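PDB 1RZ3: Rbstp0775 protein from Geobacillus stearothermophilus, which is of unknown function but probably binds ATP and may act as a kinase of the uridine kinase type. Local coordinates for residues Ala99-Thr104 with Thr119-Asp124; Gly21-Gly26 with Ser125-Ile130; Asp59-Glu64 with Leu103-Tyr108; Trp88-Leu93 with Lys138-Phe143. All blocks are in the same frame, centred on the assembly; numbering follows the deposited sequence.

In the fold
Interaction 2 lies in the core: it pairs strands 23-29 and 127-132 of the parallel sheet and is built of backbone bonds and aliphatic side chains. Interaction 1 is a surface contact on the antiparallel hairpin 102-109/114-121, with more polar chemistry and a calcium ion at its end. Arg22 joins the two, its NH2 bonded to the carbonyls of Ser100 and Ser123. Interaction 3 uses the same strand 102-109 as interaction 1, further along, and is partly buried and largely aromatic. Interaction 4 is buried, with no clear hydrogen bond between its segments. Its helix 86-94 packs through Trp88 and Leu93 on strand 102-109, and Phe143 O touches Val24 of interaction 2.

Interaction 1: residues Ala99-Thr104 with Thr119-Asp124. With CA (calcium ion), chain C.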
# COMPACT_ATOMS: atom_id res chain seq x y z
N ALA A 99 -17.58 1.64 3.25
CA ALA A 99 -18.87 1.03 3.56
C ALA A 99 -19.12 -0.43 3.20
O ALA A 99 -20.06 -1.03 3.71
CB ALA A 99 -19.99 1.89 2.97
N SER A 100 -18.31 -1.02 2.32
CA SER A 100 -18.54 -2.41 1.94
C SER A 100 -18.36 -3.40 3.08
O SER A 100 -17.49 -3.23 3.94
CB SER A 100 -17.63 -2.81 0.77
OG SER A 100 -18.05 -2.17 -0.42
N HIS A 101 -19.19 -4.44 3.09
CA HIS A 101 -19.12 -5.46 4.13
C HIS A 101 -17.94 -6.41 3.88
O HIS A 101 -17.23 -6.81 4.80
CB HIS A 101 -20.42 -6.26 4.16
CG HIS A 101 -20.47 -7.28 5.25
ND1 HIS A 101 -20.65 -6.95 6.58
CD2 HIS A 101 -20.37 -8.63 5.21
CE1 HIS A 101 -20.67 -8.05 7.31
NE2 HIS A 101 -20.50 -9.09 6.50
N GLN A 102 -17.74 -6.75 2.61
CA GLN A 102 -16.67 -7.67 2.25
C GLN A 102 -16.25 -7.39 0.82
O GLN A 102 -16.98 -6.76 0.06
CB GLN A 102 -17.17 -9.10 2.36
CG GLN A 102 -18.34 -9.40 1.42
CD GLN A 102 -19.05 -10.70 1.74
OE1 GLN A 102 -19.76 -10.80 2.74
NE2 GLN A 102 -18.85 -11.70 0.90
N LEU A 103 -15.06 -7.88 0.46
CA LEU A 103 -14.54 -7.70 -0.89
C LEU A 103 -13.96 -9.01 -1.38
O LEU A 103 -13.26 -9.71 -0.64
CB LEU A 103 -13.44 -6.64 -0.90
CG LEU A 103 -13.78 -5.23 -0.43
CD1 LEU A 103 -12.53 -4.38 -0.46
CD2 LEU A 103 -14.86 -4.64 -1.33
N THR A 104 -14.25 -9.34 -2.64
CA THR A 104 -13.71 -10.54 -3.26
C THR A 104 -12.79 -10.01 -4.35
O THR A 104 -13.24 -9.35 -5.29
CB THR A 104 -14.82 -11.42 -3.85
OG1 THR A 104 -15.66 -11.89 -2.79
CG2 THR A 104 -14.22 -12.61 -4.58
N THR A 119 -11.70 -13.83 -0.54
CA THR A 119 -12.54 -12.82 0.08
C THR A 119 -11.95 -12.24 1.36
O THR A 119 -11.36 -12.95 2.17
CB THR A 119 -13.93 -13.41 0.38
OG1 THR A 119 -14.55 -13.80 -0.86
CG2 THR A 119 -14.82 -12.38 1.08
N VAL A 120 -12.10 -10.93 1.53
CA VAL A 120 -11.64 -10.25 2.73
C VAL A 120 -12.84 -9.55 3.34
O VAL A 120 -13.55 -8.80 2.67
CB VAL A 120 -10.54 -9.19 2.42
CG1 VAL A 120 -10.16 -8.45 3.70
CG2 VAL A 120 -9.32 -9.87 1.83
N TYR A 121 -13.10 -9.81 4.62
CA TYR A 121 -14.23 -9.19 5.30
C TYR A 121 -13.82 -7.91 6.01
O TYR A 121 -12.87 -7.91 6.80
CB TYR A 121 -14.84 -10.17 6.30
CG TYR A 121 -15.55 -11.31 5.62
CD1 TYR A 121 -16.90 -11.21 5.28
CD2 TYR A 121 -14.86 -12.48 5.27
CE1 TYR A 121 -17.55 -12.24 4.60
CE2 TYR A 121 -15.50 -13.51 4.59
CZ TYR A 121 -16.85 -13.38 4.26
OH TYR A 121 -17.49 -14.40 3.58
N LEU A 122 -14.53 -6.82 5.71
CA LEU A 122 -14.27 -5.53 6.33
C LEU A 122 -15.18 -5.37 7.53
O LEU A 122 -14.78 -4.82 8.56
CB LEU A 122 -14.54 -4.41 5.32
CG LEU A 122 -13.68 -4.49 4.04
CD1 LEU A 122 -13.94 -3.27 3.17
CD2 LEU A 122 -12.21 -4.56 4.43
N SER A 123 -16.41 -5.85 7.37
CA SER A 123 -17.45 -5.82 8.40
C SER A 123 -17.29 -4.77 9.49
O SER A 123 -17.44 -3.57 9.22
CB SER A 123 -17.58 -7.20 9.03
OG SER A 123 -17.77 -8.19 8.02
N ASP A 124 -16.98 -5.19 10.71
CA ASP A 124 -16.86 -4.22 11.80
C ASP A 124 -15.43 -3.78 12.13
O ASP A 124 -15.11 -3.48 13.28
CB ASP A 124 -17.57 -4.74 13.06
CG ASP A 124 -16.85 -5.91 13.71
OD1 ASP A 124 -16.20 -6.69 12.98
OD2 ASP A 124 -16.94 -6.07 14.94
CA CA C . -14.94 -8.62 13.24
O HOH W 1 -20.09 -14.16 2.60
O HOH W 2 -13.94 -6.89 14.83
O HOH W 3 -15.98 -10.58 14.13
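His101 O accepts two backbone N-H groups, from Leu122 N at 2.8 Å and from Ser123 N at 2.9 Å. The Ser123 bond is the straighter, 172° at the hydrogen. This double grip closes the open end of an antiparallel beta hairpin, strands 102-109 and 114-121. Next to it, Leu103 and Val120 form a hydrogen-bonded pair, with Val120 N 2.7 Å from Leu103 O. Their side chains share one face of the hairpin, where Leu103 CD1 also meets Leu122 CD1. Gln102 and Tyr121 lie side by side on the other face. Gln102 CG sits between the backbone N and the carbonyl carbon (chi1 62°), and OE1 comes 3.2 Å from Tyr121 CE1. Water 1 links Gln102 NE2 to Tyr121 OH. An alanine at Gln102 would probably leave the Tyr121 ring without its flanking amide and water 1 without its Gln102 NE2 partner. On the same face the hydroxyls Thr104 OG1 and Thr119 OG1 are hydrogen-bonded at 2.9 Å. Ser123 OG lies over one face of the His101 ring, 3.0 Å from CE1. Beyond it, Asp124 OD1 binds the calcium ion at 2.3 Å, and waters 2 and 3 are also ligands.

Interaction 2: residues Gly21-Gly26 with Ser125-Ile130; sequences GRLVLG and SDMIMI
Leu23 and Leu25 bond through both N and O to segment 125-130, in the register of neighbouring parallel strands. Leu23 N donates to Asp126 O, and Leu23 O accepts from Ile128 N at 2.8 Å. Leu25 N then donates to Ile128 O at 2.8 Å; this bond is nearly straight, 174° at the hydrogen. Leu25 O accepts from Ile130 N at 2.9 Å.

On one face of the sheet, Leu23, Leu25 and the selenomethionines Met127 and Met129 pack together. Leu23 and Met127 lie side by side and point the same way, with Leu23 CD2 3.9 Å from Met127 CE. Leu25 CD1 touches two partners, Met127 SE at 3.8 Å and Met129 CE. Met129 bends at its last torsion (chi3 -73°), which places CE beside that methyl. The other face carries Val24, Ile128 and Ile130 in looser contact.

At the start of the pair, Arg22 CG lies 3.5 Å from Ser125 O. The Arg22 chain is extended from CG to NE. Water 4, at the guanidinium edge, accepts from Arg22 NE at 2.8 Å and donates to Ser125 O. Further out, Arg22 NH1 bonds to Leu97 O, and NH2 to the carbonyls of Ser100 and Ser123. Ser125 OG is held by Leu122 O, and Asp126 OD2 by Ser52 N.

The two strands are neighbours in the parallel sheet of a P-loop NTPase-type fold, strand order 2-3-1-4-5, with 23-29 central. Helix 3-15 packs on Leu25 and Met127 through Ile14, and helix 35-48 packs on Met129. Strand 53-57 flanks strand 127-132, and strand 146-150 flanks strand 23-29.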
# COMPACT_ATOMS: atom_id res chain seq x y z
N GLY A 21 -16.20 6.51 11.76
CA GLY A 21 -16.44 5.28 11.03
C GLY A 21 -15.10 4.59 10.90
O GLY A 21 -14.23 4.75 11.75
N ARG A 22 -14.91 3.82 9.83
CA ARG A 22 -13.65 3.11 9.63
C ARG A 22 -12.55 4.12 9.32
O ARG A 22 -12.77 5.10 8.61
CB ARG A 22 -13.76 2.14 8.45
CG ARG A 22 -14.76 1.01 8.63
CD ARG A 22 -14.88 0.20 7.36
NE ARG A 22 -15.88 -0.85 7.47
CZ ARG A 22 -16.43 -1.46 6.42
NH1 ARG A 22 -16.07 -1.12 5.19
NH2 ARG A 22 -17.36 -2.39 6.60
N LEU A 23 -11.37 3.88 9.88
CA LEU A 23 -10.23 4.74 9.62
C LEU A 23 -9.34 4.01 8.61
O LEU A 23 -8.91 2.89 8.86
CB LEU A 23 -9.45 5.00 10.92
CG LEU A 23 -8.28 5.99 10.84
CD1 LEU A 23 -8.80 7.37 10.44
CD2 LEU A 23 -7.60 6.05 12.20
N VAL A 24 -9.09 4.64 7.47
CA VAL A 24 -8.26 4.03 6.44
C VAL A 24 -6.83 4.57 6.50
O VAL A 24 -6.60 5.76 6.30
CB VAL A 24 -8.87 4.27 5.04
CG1 VAL A 24 -8.02 3.62 3.96
CG2 VAL A 24 -10.30 3.71 5.00
N LEU A 25 -5.89 3.67 6.78
CA LEU A 25 -4.48 4.03 6.92
C LEU A 25 -3.67 3.51 5.74
O LEU A 25 -3.98 2.46 5.18
CB LEU A 25 -3.91 3.42 8.19
CG LEU A 25 -4.78 3.48 9.45
CD1 LEU A 25 -4.21 2.53 10.51
CD2 LEU A 25 -4.83 4.91 9.96
N GLY A 26 -2.64 4.25 5.37
CA GLY A 26 -1.80 3.81 4.28
C GLY A 26 -0.35 3.84 4.69
O GLY A 26 0.09 4.76 5.39
N SER A 125 -14.57 -3.74 11.12
CA SER A 125 -13.19 -3.31 11.33
C SER A 125 -13.19 -1.86 11.84
O SER A 125 -14.02 -1.05 11.42
CB SER A 125 -12.39 -3.34 10.02
OG SER A 125 -12.32 -4.63 9.46
N ASP A 126 -12.27 -1.54 12.75
CA ASP A 126 -12.16 -0.18 13.25
C ASP A 126 -11.25 0.58 12.29
O ASP A 126 -11.44 1.78 12.04
CB ASP A 126 -11.54 -0.16 14.65
CG ASP A 126 -12.41 -0.84 15.67
OD1 ASP A 126 -13.58 -0.45 15.82
OD2 ASP A 126 -11.91 -1.78 16.34
N MSE A 127 -10.26 -0.13 11.76
CA MSE A 127 -9.31 0.47 10.83
C MSE A 127 -8.95 -0.49 9.71
O MSE A 127 -8.95 -1.70 9.89
CB MSE A 127 -8.01 0.83 11.56
CG MSE A 127 -8.18 1.64 12.84
SE MSE A 127 -6.47 2.26 13.55
CE MSE A 127 -7.14 3.38 14.98
N ILE A 128 -8.65 0.08 8.54
CA ILE A 128 -8.26 -0.69 7.38
C ILE A 128 -6.85 -0.20 7.08
O ILE A 128 -6.63 1.00 6.93
CB ILE A 128 -9.14 -0.40 6.15
CG1 ILE A 128 -10.62 -0.66 6.48
CG2 ILE A 128 -8.67 -1.24 4.96
CD1 ILE A 128 -10.89 -2.05 6.99
N MSE A 129 -5.90 -1.12 7.00
CA MSE A 129 -4.52 -0.73 6.72
C MSE A 129 -4.06 -1.27 5.38
O MSE A 129 -4.17 -2.47 5.11
CB MSE A 129 -3.59 -1.22 7.82
CG MSE A 129 -2.18 -0.68 7.68
SE MSE A 129 -1.06 -1.34 9.07
CE MSE A 129 -1.74 -0.30 10.54
N ILE A 130 -3.55 -0.38 4.54
CA ILE A 130 -3.07 -0.73 3.21
C ILE A 130 -1.61 -0.34 3.07
O ILE A 130 -1.24 0.80 3.34
CB ILE A 130 -3.91 0.01 2.14
CG1 ILE A 130 -5.39 -0.33 2.33
CG2 ILE A 130 -3.43 -0.38 0.74
CD1 ILE A 130 -6.32 0.44 1.42
O HOH W 4 -16.60 -1.17 10.16

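Interaction 3: residues Asp59-Glu64 with Leu103-Tyr108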
# COMPACT_ATOMS: atom_id res chain seq x y z
N ASP A 59 1.01 -5.63 -3.24
CA ASP A 59 1.73 -6.55 -4.12
C ASP A 59 0.88 -7.78 -4.42
O ASP A 59 1.17 -8.53 -5.35
CB ASP A 59 3.06 -6.99 -3.50
CG ASP A 59 4.08 -5.87 -3.47
OD1 ASP A 59 4.16 -5.11 -4.46
OD2 ASP A 59 4.82 -5.75 -2.47
N ASP A 60 -0.17 -7.99 -3.63
CA ASP A 60 -1.08 -9.12 -3.85
C ASP A 60 -1.99 -8.82 -5.03
O ASP A 60 -2.57 -9.73 -5.63
CB ASP A 60 -2.02 -9.35 -2.65
CG ASP A 60 -1.32 -9.93 -1.43
OD1 ASP A 60 -0.33 -10.67 -1.59
OD2 ASP A 60 -1.79 -9.66 -0.30
N HIS A 61 -2.13 -7.54 -5.37
CA HIS A 61 -3.07 -7.17 -6.41
C HIS A 61 -2.54 -6.63 -7.73
O HIS A 61 -3.12 -5.72 -8.32
CB HIS A 61 -4.09 -6.20 -5.81
CG HIS A 61 -4.65 -6.67 -4.50
ND1 HIS A 61 -5.42 -7.81 -4.39
CD2 HIS A 61 -4.48 -6.20 -3.24
CE1 HIS A 61 -5.71 -8.02 -3.12
NE2 HIS A 61 -5.15 -7.06 -2.40
N ILE A 62 -1.43 -7.20 -8.19
CA ILE A 62 -0.83 -6.79 -9.45
C ILE A 62 -1.32 -7.71 -10.56
O ILE A 62 -1.92 -8.76 -10.30
CB ILE A 62 0.70 -6.85 -9.38
CG1 ILE A 62 1.16 -8.27 -9.04
CG2 ILE A 62 1.21 -5.86 -8.33
CD1 ILE A 62 2.65 -8.46 -9.12
N VAL A 63 -1.08 -7.30 -11.80
CA VAL A 63 -1.49 -8.07 -12.97
C VAL A 63 -0.47 -9.15 -13.31
O VAL A 63 0.63 -9.18 -12.76
CB VAL A 63 -1.67 -7.16 -14.20
CG1 VAL A 63 -2.73 -6.11 -13.90
CG2 VAL A 63 -0.34 -6.48 -14.55
N GLU A 64 -0.84 -10.04 -14.23
CA GLU A 64 0.02 -11.14 -14.66
C GLU A 64 1.27 -10.61 -15.36
O GLU A 64 1.27 -9.49 -15.88
CB GLU A 64 -0.76 -12.05 -15.62
CG GLU A 64 -1.31 -11.29 -16.81
CD GLU A 64 -2.30 -12.11 -17.63
OE1 GLU A 64 -1.90 -13.14 -18.20
OE2 GLU A 64 -3.48 -11.71 -17.69
N LEU A 103 -15.06 -7.88 0.46
CA LEU A 103 -14.54 -7.70 -0.89
C LEU A 103 -13.96 -9.01 -1.38
O LEU A 103 -13.26 -9.71 -0.64
CB LEU A 103 -13.44 -6.64 -0.90
CG LEU A 103 -13.78 -5.23 -0.43
CD1 LEU A 103 -12.53 -4.38 -0.46
CD2 LEU A 103 -14.86 -4.64 -1.33
N THR A 104 -14.25 -9.34 -2.64
CA THR A 104 -13.71 -10.54 -3.26
C THR A 104 -12.79 -10.01 -4.35
O THR A 104 -13.24 -9.35 -5.29
CB THR A 104 -14.82 -11.42 -3.85
OG1 THR A 104 -15.66 -11.89 -2.79
CG2 THR A 104 -14.22 -12.61 -4.58
N LEU A 105 -11.51 -10.28 -4.21
CA LEU A 105 -10.52 -9.77 -5.15
C LEU A 105 -9.60 -10.86 -5.67
O LEU A 105 -9.43 -11.91 -5.04
CB LEU A 105 -9.65 -8.72 -4.45
CG LEU A 105 -10.32 -7.59 -3.68
CD1 LEU A 105 -9.32 -6.96 -2.72
CD2 LEU A 105 -10.87 -6.56 -4.64
N PRO A 106 -9.00 -10.63 -6.84
CA PRO A 106 -8.08 -11.62 -7.41
C PRO A 106 -6.74 -11.42 -6.71
O PRO A 106 -6.18 -10.32 -6.72
CB PRO A 106 -8.04 -11.24 -8.89
CG PRO A 106 -8.19 -9.74 -8.85
CD PRO A 106 -9.29 -9.56 -7.82
N PHE A 107 -6.24 -12.48 -6.08
CA PHE A 107 -4.96 -12.40 -5.39
C PHE A 107 -3.89 -13.04 -6.26
O PHE A 107 -4.03 -14.18 -6.69
CB PHE A 107 -5.06 -13.10 -4.03
CG PHE A 107 -5.67 -12.24 -2.95
CD1 PHE A 107 -4.86 -11.58 -2.03
CD2 PHE A 107 -7.05 -12.07 -2.87
CE1 PHE A 107 -5.41 -10.76 -1.04
CE2 PHE A 107 -7.61 -11.25 -1.89
CZ PHE A 107 -6.78 -10.60 -0.97
N TYR A 108 -2.83 -12.29 -6.52
CA TYR A 108 -1.75 -12.77 -7.37
C TYR A 108 -0.74 -13.70 -6.70
O TYR A 108 -0.23 -13.41 -5.62
CB TYR A 108 -0.99 -11.58 -7.96
CG TYR A 108 0.06 -11.96 -8.98
CD1 TYR A 108 -0.31 -12.54 -10.19
CD2 TYR A 108 1.41 -11.73 -8.73
CE1 TYR A 108 0.65 -12.87 -11.15
CE2 TYR A 108 2.38 -12.06 -9.68
CZ TYR A 108 1.99 -12.63 -10.88
OH TYR A 108 2.93 -12.95 -11.84
O HOH W 5 -1.45 -12.95 -3.12
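Asp60 O and Tyr108 N make the one direct hydrogen bond between the segments, 2.7 Å long and 172° at the hydrogen. It ties the loop after strand 53-57 to strand 102-109. Water 5 adds a second polar link, donating to both Asp60 OD1 and Tyr108 O. The phenol oxygen Tyr108 OH is bonded outside the segments, to Asp113 OD1 and Arg68 NH2.

The aromatic contact is a T-shaped (edge-to-face) pair. The edge of His61 points at one face of Phe107, with ring planes at 64° and centroids 4.7 Å apart. The touching atom is His61 CE1, which stands 3.5 Å from Phe107 CE1 and lies toward the rim of that ring. Leu105 CD1 also meets His61 CE1, at 3.8 Å. Asp60 CB sits near the same phenyl, 3.7 Å from Phe107 CD1. At the other ring, Val63 O stands over one face of Tyr108, offset toward its rim.

The apolar contact is Ile62 against Tyr108. Ile62 CG1 lies between the backbone N and the carbonyl carbon (chi1 59°), where it comes 3.5 Å from Tyr108 CD2. Ile62 CD1 touches the same carbon, Tyr108 CD2.

Here the loop leaving a strand of the parallel sheet packs on a beta hairpin beside that sheet, in a chain of the P-loop NTPase clan.

Interaction 4: residues Trp88-Leu93 with Lys138-Phe143; sequences WLTHQL and KEWRPF
Helix 86-94, with a wider pi-type turn at 90-93, faces the short 3-10 segment 141-143 and the helically turned residues before it; the closest CA atoms, Thr90 and Trp140, are 6.4 Å apart. The contact joins this helix to the loop between strands 127-132 and 146-150 of the parallel sheet. Trp140 supplies the main side-chain contact. Its CG lies beside the backbone N and anti to the carbonyl carbon (chi1 -56°), and the end of the indole comes nearer the helix than its root.

Thr90 OG1 sits at the edge of the indole, in its plane. It is 3.2 Å from Trp140 NE1 and 3.3 Å from Trp140 CD1. Thr90 OG1 has a hydrogen bond to Val86 O, one turn earlier in the helix. Trp140 NE1 also makes a weak hydrogen bond to Val86 O.

Leu89 meets the benzene part of the indole, with Leu89 CD1 3.9 Å from Trp140 CZ2. The methyl of Thr90 turns to another ring: Thr90 CG2 is 4.2 Å from Phe143 CE2, and these side chains cross at about a right angle. Glu139 CB touches Thr90 OG1 at 3.8 Å, while its carboxylate leads away and forms a salt bridge with Lys138 NZ.

Outside the segments, Phe94 stacks on Trp140, and Arg137 makes a cation-pi contact with it. An alanine at Trp140 would probably open a gap beside Leu89 and leave Phe94 and Arg137 without their aromatic partner.

The chemistry implies a join of mixed character: the indole packs its benzene part on Leu89 and sets its N-H edge by Thr90 OG1, with no clear hydrogen bond between the segments.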
# COMPACT_ATOMS: atom_id res chain seq x y z
N TRP A 88 -9.41 -0.25 -11.98
CA TRP A 88 -10.20 -1.35 -11.43
C TRP A 88 -10.08 -1.34 -9.90
O TRP A 88 -11.08 -1.49 -9.19
CB TRP A 88 -9.70 -2.69 -11.98
CG TRP A 88 -10.60 -3.85 -11.62
CD1 TRP A 88 -11.70 -4.28 -12.31
CD2 TRP A 88 -10.50 -4.69 -10.46
NE1 TRP A 88 -12.29 -5.34 -11.65
CE2 TRP A 88 -11.58 -5.60 -10.51
CE3 TRP A 88 -9.61 -4.75 -9.37
CZ2 TRP A 88 -11.79 -6.57 -9.52
CZ3 TRP A 88 -9.82 -5.71 -8.39
CH2 TRP A 88 -10.90 -6.61 -8.47
N LEU A 89 -8.86 -1.14 -9.40
CA LEU A 89 -8.64 -1.12 -7.95
C LEU A 89 -9.35 0.06 -7.30
O LEU A 89 -9.85 -0.05 -6.18
CB LEU A 89 -7.15 -1.08 -7.64
CG LEU A 89 -6.47 -2.42 -7.94
CD1 LEU A 89 -4.96 -2.24 -7.97
CD2 LEU A 89 -6.89 -3.46 -6.89
N THR A 90 -9.41 1.19 -8.01
CA THR A 90 -10.10 2.35 -7.46
C THR A 90 -11.58 1.99 -7.29
O THR A 90 -12.18 2.26 -6.25
CB THR A 90 -10.02 3.56 -8.41
OG1 THR A 90 -8.65 3.92 -8.63
CG2 THR A 90 -10.76 4.75 -7.81
N HIS A 91 -12.15 1.37 -8.32
CA HIS A 91 -13.56 0.97 -8.30
C HIS A 91 -13.89 -0.17 -7.35
O HIS A 91 -14.85 -0.10 -6.59
CB HIS A 91 -14.00 0.54 -9.70
CG HIS A 91 -14.23 1.67 -10.66
ND1 HIS A 91 -13.33 2.70 -10.82
CD2 HIS A 91 -15.23 1.90 -11.54
CE1 HIS A 91 -13.77 3.52 -11.77
NE2 HIS A 91 -14.92 3.06 -12.22
N GLN A 92 -13.08 -1.23 -7.39
CA GLN A 92 -13.35 -2.41 -6.59
C GLN A 92 -12.73 -2.51 -5.20
O GLN A 92 -13.11 -3.37 -4.41
CB GLN A 92 -12.98 -3.66 -7.39
CG GLN A 92 -13.72 -3.76 -8.73
CD GLN A 92 -15.22 -3.58 -8.58
OE1 GLN A 92 -15.82 -4.08 -7.63
NE2 GLN A 92 -15.82 -2.86 -9.52
N LEU A 93 -11.76 -1.64 -4.90
CA LEU A 93 -11.13 -1.68 -3.59
C LEU A 93 -11.23 -0.35 -2.83
O LEU A 93 -11.96 -0.24 -1.85
CB LEU A 93 -9.66 -2.09 -3.72
CG LEU A 93 -8.82 -2.11 -2.43
CD1 LEU A 93 -9.43 -3.07 -1.43
CD2 LEU A 93 -7.39 -2.54 -2.76
N LYS A 138 -2.75 10.00 -7.49
CA LYS A 138 -3.98 10.80 -7.45
C LYS A 138 -5.31 10.06 -7.35
O LYS A 138 -6.23 10.52 -6.68
CB LYS A 138 -4.02 11.74 -8.65
CG LYS A 138 -4.03 11.03 -9.99
CD LYS A 138 -4.06 12.04 -11.14
CE LYS A 138 -4.06 11.35 -12.50
NZ LYS A 138 -2.87 10.47 -12.69
N GLU A 139 -5.41 8.91 -8.01
CA GLU A 139 -6.64 8.13 -8.00
C GLU A 139 -7.01 7.53 -6.65
O GLU A 139 -8.20 7.42 -6.32
CB GLU A 139 -6.54 7.00 -9.03
CG GLU A 139 -6.39 7.43 -10.50
CD GLU A 139 -5.01 7.98 -10.86
OE1 GLU A 139 -4.02 7.70 -10.14
OE2 GLU A 139 -4.91 8.68 -11.89
N TRP A 140 -6.00 7.14 -5.87
CA TRP A 140 -6.23 6.49 -4.58
C TRP A 140 -6.20 7.41 -3.35
O TRP A 140 -6.88 7.15 -2.36
CB TRP A 140 -5.22 5.36 -4.39
CG TRP A 140 -5.23 4.34 -5.51
CD1 TRP A 140 -6.24 4.10 -6.40
CD2 TRP A 140 -4.22 3.36 -5.79
NE1 TRP A 140 -5.92 3.04 -7.22
CE2 TRP A 140 -4.68 2.57 -6.86
CE3 TRP A 140 -2.96 3.08 -5.23
CZ2 TRP A 140 -3.93 1.52 -7.40
CZ3 TRP A 140 -2.22 2.03 -5.76
CH2 TRP A 140 -2.71 1.26 -6.83
N ARG A 141 -5.41 8.48 -3.42
CA ARG A 141 -5.28 9.44 -2.32
C ARG A 141 -6.53 9.84 -1.54
O ARG A 141 -6.52 9.84 -0.30
CB ARG A 141 -4.66 10.76 -2.84
CG ARG A 141 -3.21 10.71 -3.20
CD ARG A 141 -2.59 12.11 -3.07
NE ARG A 141 -3.05 13.07 -4.07
CZ ARG A 141 -2.53 13.21 -5.29
NH1 ARG A 141 -1.52 12.43 -5.66
NH2 ARG A 141 -2.98 14.14 -6.11
N PRO A 142 -7.62 10.20 -2.23
CA PRO A 142 -8.85 10.61 -1.55
C PRO A 142 -9.42 9.61 -0.56
O PRO A 142 -10.19 9.98 0.31
CB PRO A 142 -9.83 10.87 -2.70
CG PRO A 142 -8.93 11.12 -3.89
CD PRO A 142 -7.83 10.12 -3.69
N PHE A 143 -9.05 8.34 -0.70
CA PHE A 143 -9.61 7.31 0.17
C PHE A 143 -8.81 6.95 1.41
O PHE A 143 -9.19 6.03 2.14
CB PHE A 143 -9.91 6.08 -0.68
CG PHE A 143 -10.81 6.38 -1.85
CD1 PHE A 143 -12.14 6.70 -1.64
CD2 PHE A 143 -10.29 6.45 -3.14
CE1 PHE A 143 -12.96 7.08 -2.71
CE2 PHE A 143 -11.10 6.84 -4.21
CZ PHE A 143 -12.43 7.15 -3.99